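Long-range contact in coat protein (Tobacco streak virus, PDB 4Y6X), which forms the viral capsid by self-assembly and probably binds the 3' end of the viral RNA, with roles in translation initiation and packaging: residues I58-G70 / G114-W128. Residues are numbered along the deposited sequence; the frame is centred on the assembly and turned at random.
Sequences INSETKFYRLLIG and GGKLLNQLDDRAIVW
Two kinds of contact meet here in the jelly-roll beta-barrel of the coat protein: the backbone of Phe64 hydrogen-bonds to Gly115 and Lys116 at the end of strand 107-117, while further along Leu67 and Ile69 face Ile126 and Trp128 across the core between the two sheets. Phe64 N donates to Lys116 O at 2.9 Å, and Gly115 N returns a weak, bent bond to Phe64 O. Lys116 O also lies in plane at the edge of the Phe64 ring, 3.3 Å from Phe64 CD1. Gly115 lies where the chain turns a corner, and its CA comes 3.6 Å from Tyr65 CE1. Past the corner, Leu118 and Leu121 of the short, weakly bonded helix 118-121 pack against Phe64, with Leu121 CD1 3.7 Å from Phe64 CB; Phe48 of helix 48-52 meets the ring edge-to-face. A water accepts from Leu118 N and donates to Thr62 O, bridging the two segments. In the sandwich interior the axes of strands 63-70 and 125-128 come no closer than 11.2 Å, their directions 25° apart, so contact falls to side chains. Leu67 meets Ile126 tip to tip, CD2 to CD1 at 3.5 Å. Ile69 and Trp128 approach from opposite directions, bringing Ile69 CD1 to 3.9 Å from Trp128 CZ2.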
loop_
_atom_site.group_PDB
_atom_site.type_symbol
_atom_site.label_atom_id
_atom_site.label_comp_id
_atom_site.label_asym_id
_atom_site.label_seq_id
_atom_site.Cartn_x
_atom_site.Cartn_y
_atom_site.Cartn_z
ATOM N N ILE A 58 10.365 1.998 -2.695
ATOM C CA ILE A 58 11.117 0.929 -3.302
ATOM C C ILE A 58 11.177 1.040 -4.828
ATOM O O ILE A 58 10.167 1.232 -5.478
ATOM C CB ILE A 58 10.500 -0.443 -2.905
ATOM C CG1 ILE A 58 10.863 -0.732 -1.436
ATOM C CG2 ILE A 58 11.018 -1.537 -3.817
ATOM C CD1 ILE A 58 10.136 -1.884 -0.798
ATOM N N ASN A 59 12.369 0.853 -5.383
ATOM C CA ASN A 59 12.586 0.890 -6.826
ATOM C C ASN A 59 13.718 -0.068 -7.192
ATOM O O ASN A 59 14.167 -0.849 -6.337
ATOM C CB ASN A 59 12.944 2.315 -7.241
ATOM C CG ASN A 59 14.172 2.810 -6.555
ATOM O OD1 ASN A 59 15.258 2.258 -6.719
ATOM N ND2 ASN A 59 14.009 3.806 -5.723
ATOM N N SER A 60 14.180 -0.005 -8.449
ATOM C CA SER A 60 15.259 -0.881 -8.962
ATOM C C SER A 60 16.616 -0.756 -8.300
ATOM O O SER A 60 17.415 -1.671 -8.363
ATOM C CB SER A 60 15.507 -0.588 -10.446
ATOM O OG SER A 60 14.549 -1.227 -11.256
ATOM N N GLU A 61 16.885 0.405 -7.729
ATOM C CA GLU A 61 18.119 0.664 -6.993
ATOM C C GLU A 61 18.050 0.305 -5.483
ATOM O O GLU A 61 19.047 0.366 -4.792
ATOM C CB GLU A 61 18.495 2.160 -7.126
ATOM N N THR A 62 16.886 -0.066 -4.954
ATOM C CA THR A 62 16.803 -0.327 -3.522
ATOM C C THR A 62 17.581 -1.587 -3.140
ATOM O O THR A 62 17.403 -2.601 -3.753
ATOM C CB THR A 62 15.342 -0.488 -3.094
ATOM O OG1 THR A 62 14.635 0.713 -3.427
ATOM C CG2 THR A 62 15.250 -0.725 -1.553
ATOM N N LYS A 63 18.397 -1.519 -2.116
ATOM C CA LYS A 63 18.983 -2.702 -1.520
ATOM C C LYS A 63 18.145 -3.133 -0.283
ATOM O O LYS A 63 17.655 -2.303 0.453
ATOM C CB LYS A 63 20.403 -2.405 -1.111
ATOM C CG LYS A 63 21.334 -2.155 -2.293
ATOM C CD LYS A 63 22.720 -1.727 -1.812
ATOM C CE LYS A 63 23.574 -1.119 -2.915
ATOM N NZ LYS A 63 23.403 0.375 -2.990
ATOM N N PHE A 64 18.039 -4.439 -0.061
ATOM C CA PHE A 64 17.198 -5.056 0.947
ATOM C C PHE A 64 18.067 -5.753 1.968
ATOM O O PHE A 64 18.926 -6.537 1.601
ATOM C CB PHE A 64 16.307 -6.066 0.288
ATOM C CG PHE A 64 15.314 -5.475 -0.590
ATOM C CD1 PHE A 64 15.608 -5.207 -1.914
ATOM C CD2 PHE A 64 14.072 -5.119 -0.094
ATOM C CE1 PHE A 64 14.651 -4.643 -2.756
ATOM C CE2 PHE A 64 13.121 -4.524 -0.918
ATOM C CZ PHE A 64 13.402 -4.288 -2.244
ATOM N N TYR A 65 17.875 -5.433 3.239
ATOM C CA TYR A 65 18.679 -6.005 4.299
ATOM C C TYR A 65 17.991 -7.014 5.215
ATOM O O TYR A 65 18.605 -7.985 5.593
ATOM C CB TYR A 65 19.241 -4.906 5.143
ATOM C CG TYR A 65 20.182 -4.045 4.315
ATOM C CD1 TYR A 65 21.535 -4.416 4.125
ATOM C CD2 TYR A 65 19.723 -2.934 3.662
ATOM C CE1 TYR A 65 22.411 -3.605 3.347
ATOM C CE2 TYR A 65 20.557 -2.123 2.905
ATOM C CZ TYR A 65 21.905 -2.455 2.756
ATOM O OH TYR A 65 22.695 -1.644 2.016
ATOM N N ARG A 66 16.723 -6.821 5.547
ATOM C CA ARG A 66 16.032 -7.736 6.486
ATOM C C ARG A 66 14.587 -7.799 6.104
ATOM O O ARG A 66 13.992 -6.781 5.726
ATOM C CB ARG A 66 16.096 -7.186 7.912
ATOM C CG ARG A 66 17.488 -7.016 8.433
ATOM C CD ARG A 66 17.566 -6.431 9.837
ATOM N NE ARG A 66 17.027 -7.315 10.851
ATOM C CZ ARG A 66 16.946 -6.979 12.148
ATOM N NH1 ARG A 66 17.342 -5.768 12.563
ATOM N NH2 ARG A 66 16.418 -7.818 13.032
ATOM N N LEU A 67 14.003 -8.951 6.234
ATOM C CA LEU A 67 12.575 -9.094 6.183
ATOM C C LEU A 67 12.133 -9.715 7.518
ATOM O O LEU A 67 12.650 -10.783 7.907
ATOM C CB LEU A 67 12.215 -9.998 5.052
ATOM C CG LEU A 67 10.750 -10.459 5.080
ATOM C CD1 LEU A 67 9.764 -9.330 4.796
ATOM C CD2 LEU A 67 10.594 -11.562 4.092
ATOM N N LEU A 68 11.203 -9.076 8.196
ATOM C CA LEU A 68 10.595 -9.563 9.420
ATOM C C LEU A 68 9.206 -10.015 9.156
ATOM O O LEU A 68 8.408 -9.272 8.519
ATOM C CB LEU A 68 10.477 -8.476 10.455
ATOM C CG LEU A 68 11.688 -8.162 11.356
ATOM C CD1 LEU A 68 13.019 -8.241 10.699
ATOM C CD2 LEU A 68 11.506 -6.835 12.086
ATOM N N ILE A 69 8.891 -11.240 9.582
ATOM C CA ILE A 69 7.545 -11.687 9.524
ATOM C C ILE A 69 7.078 -12.218 10.861
ATOM O O ILE A 69 7.874 -12.742 11.681
ATOM C CB ILE A 69 7.305 -12.653 8.407
ATOM C CG1 ILE A 69 7.997 -13.936 8.648
ATOM C CG2 ILE A 69 7.785 -12.160 7.028
ATOM C CD1 ILE A 69 7.052 -15.027 8.280
ATOM N N GLY A 70 5.792 -12.066 11.109
ATOM C CA GLY A 70 5.186 -12.606 12.324
ATOM C C GLY A 70 3.864 -13.179 11.964
ATOM O O GLY A 70 3.194 -12.658 11.080
ATOM N N GLY A 114 20.810 -9.775 2.811
ATOM C CA GLY A 114 22.157 -9.650 2.281
ATOM C C GLY A 114 22.537 -8.395 1.523
ATOM O O GLY A 114 23.556 -8.363 0.845
ATOM N N GLY A 115 21.733 -7.344 1.608
ATOM C CA GLY A 115 22.019 -6.131 0.844
ATOM C C GLY A 115 21.753 -6.270 -0.637
ATOM O O GLY A 115 22.306 -5.535 -1.427
ATOM N N LYS A 116 20.897 -7.200 -1.033
ATOM C CA LYS A 116 20.689 -7.486 -2.430
ATOM C C LYS A 116 19.615 -6.585 -3.037
ATOM O O LYS A 116 18.765 -6.032 -2.317
ATOM C CB LYS A 116 20.278 -8.945 -2.599
ATOM C CG LYS A 116 21.336 -9.992 -2.155
ATOM C CD LYS A 116 20.766 -11.377 -2.456
ATOM C CE LYS A 116 21.618 -12.563 -2.019
ATOM N NZ LYS A 116 23.048 -12.250 -1.812
ATOM N N LEU A 117 19.602 -6.515 -4.364
ATOM C CA LEU A 117 18.570 -5.804 -5.116
ATOM C C LEU A 117 17.415 -6.722 -5.395
ATOM O O LEU A 117 17.523 -7.952 -5.306
ATOM C CB LEU A 117 19.104 -5.304 -6.447
ATOM C CG LEU A 117 20.016 -4.053 -6.461
ATOM C CD1 LEU A 117 21.293 -4.294 -5.697
ATOM C CD2 LEU A 117 20.356 -3.606 -7.881
ATOM N N LEU A 118 16.287 -6.129 -5.750
ATOM C CA LEU A 118 15.063 -6.889 -6.029
ATOM C C LEU A 118 15.234 -7.972 -7.093
ATOM O O LEU A 118 14.748 -9.097 -6.910
ATOM C CB LEU A 118 13.908 -5.957 -6.408
ATOM C CG LEU A 118 12.538 -6.651 -6.577
ATOM C CD1 LEU A 118 12.140 -7.487 -5.350
ATOM C CD2 LEU A 118 11.463 -5.625 -6.890
ATOM N N ASN A 119 15.949 -7.676 -8.170
ATOM C CA ASN A 119 16.133 -8.665 -9.220
ATOM C C ASN A 119 16.879 -9.906 -8.733
ATOM O O ASN A 119 16.753 -10.964 -9.345
ATOM C CB ASN A 119 16.801 -8.073 -10.489
ATOM C CG ASN A 119 18.116 -7.361 -10.199
ATOM O OD1 ASN A 119 19.055 -7.941 -9.666
ATOM N ND2 ASN A 119 18.184 -6.090 -10.566
ATOM N N GLN A 120 17.648 -9.784 -7.649
ATOM C CA GLN A 120 18.319 -10.936 -7.042
ATOM C C GLN A 120 17.461 -11.693 -6.005
ATOM O O GLN A 120 17.820 -12.791 -5.612
ATOM C CB GLN A 120 19.597 -10.498 -6.352
ATOM C CG GLN A 120 20.722 -9.986 -7.212
ATOM C CD GLN A 120 21.697 -9.197 -6.365
ATOM O OE1 GLN A 120 21.475 -8.025 -6.084
ATOM N NE2 GLN A 120 22.766 -9.851 -5.913
ATOM N N LEU A 121 16.345 -11.115 -5.569
ATOM C CA LEU A 121 15.455 -11.720 -4.578
ATOM C C LEU A 121 14.094 -12.099 -5.140
ATOM O O LEU A 121 13.273 -12.721 -4.440
ATOM C CB LEU A 121 15.237 -10.756 -3.427
ATOM C CG LEU A 121 16.481 -10.342 -2.616
ATOM C CD1 LEU A 121 16.213 -9.161 -1.721
ATOM C CD2 LEU A 121 17.004 -11.495 -1.792
ATOM N N ASP A 122 13.846 -11.773 -6.398
ATOM C CA ASP A 122 12.486 -11.920 -6.945
ATOM C C ASP A 122 12.095 -13.381 -7.234
ATOM O O ASP A 122 10.965 -13.624 -7.605
ATOM C CB ASP A 122 12.214 -10.991 -8.137
ATOM C CG ASP A 122 13.114 -11.259 -9.332
ATOM O OD1 ASP A 122 14.016 -12.130 -9.237
ATOM O OD2 ASP A 122 12.914 -10.577 -10.373
ATOM N N ASP A 123 13.016 -14.336 -7.061
ATOM C CA ASP A 123 12.688 -15.752 -7.100
ATOM C C ASP A 123 12.375 -16.376 -5.687
ATOM O O ASP A 123 12.227 -17.594 -5.574
ATOM C CB ASP A 123 13.886 -16.501 -7.738
ATOM N N ARG A 124 12.353 -15.565 -4.634
ATOM C CA ARG A 124 12.185 -16.050 -3.273
ATOM C C ARG A 124 10.733 -16.031 -2.798
ATOM O O ARG A 124 9.933 -15.196 -3.202
ATOM C CB ARG A 124 13.054 -15.243 -2.321
ATOM C CG ARG A 124 14.549 -15.367 -2.641
ATOM C CD ARG A 124 15.339 -15.388 -1.367
ATOM N NE ARG A 124 16.779 -15.257 -1.581
ATOM C CZ ARG A 124 17.625 -14.825 -0.648
ATOM N NH1 ARG A 124 17.180 -14.483 0.563
ATOM N NH2 ARG A 124 18.922 -14.721 -0.926
ATOM N N ALA A 125 10.419 -16.933 -1.903
ATOM C CA ALA A 125 9.122 -16.985 -1.278
ATOM C C ALA A 125 9.233 -17.484 0.123
ATOM O O ALA A 125 10.211 -18.161 0.486
ATOM C CB ALA A 125 8.187 -17.868 -2.073
ATOM N N ILE A 126 8.221 -17.168 0.920
ATOM C CA ILE A 126 8.080 -17.810 2.210
ATOM C C ILE A 126 6.999 -18.851 2.069
ATOM O O ILE A 126 5.970 -18.592 1.468
ATOM C CB ILE A 126 7.802 -16.785 3.294
ATOM C CG1 ILE A 126 9.054 -15.928 3.474
ATOM C CG2 ILE A 126 7.545 -17.491 4.622
ATOM C CD1 ILE A 126 8.695 -14.542 3.808
ATOM N N VAL A 127 7.259 -20.033 2.597
ATOM C CA VAL A 127 6.380 -21.158 2.450
ATOM C C VAL A 127 6.027 -21.733 3.811
ATOM O O VAL A 127 6.899 -21.933 4.632
ATOM C CB VAL A 127 7.066 -22.268 1.605
ATOM C CG1 VAL A 127 6.179 -23.506 1.476
ATOM C CG2 VAL A 127 7.437 -21.763 0.232
ATOM N N TRP A 128 4.742 -22.009 4.032
ATOM C CA TRP A 128 4.251 -22.658 5.231
ATOM C C TRP A 128 3.710 -24.063 4.912
ATOM O O TRP A 128 3.019 -24.222 3.913
ATOM C CB TRP A 128 3.071 -21.915 5.835
ATOM C CG TRP A 128 3.392 -20.668 6.495
ATOM C CD1 TRP A 128 3.492 -20.479 7.817
ATOM C CD2 TRP A 128 3.662 -19.404 5.869
ATOM N NE1 TRP A 128 3.834 -19.161 8.087
ATOM C CE2 TRP A 128 3.930 -18.486 6.898
ATOM C CE3 TRP A 128 3.688 -18.957 4.537
ATOM C CZ2 TRP A 128 4.223 -17.142 6.648
ATOM C CZ3 TRP A 128 3.964 -17.619 4.288
ATOM C CH2 TRP A 128 4.206 -16.724 5.339
HETATM O O HOH W 1 16.206 -3.374 -5.941
HETATM O O HOH W 2 21.597 -8.428 5.386
#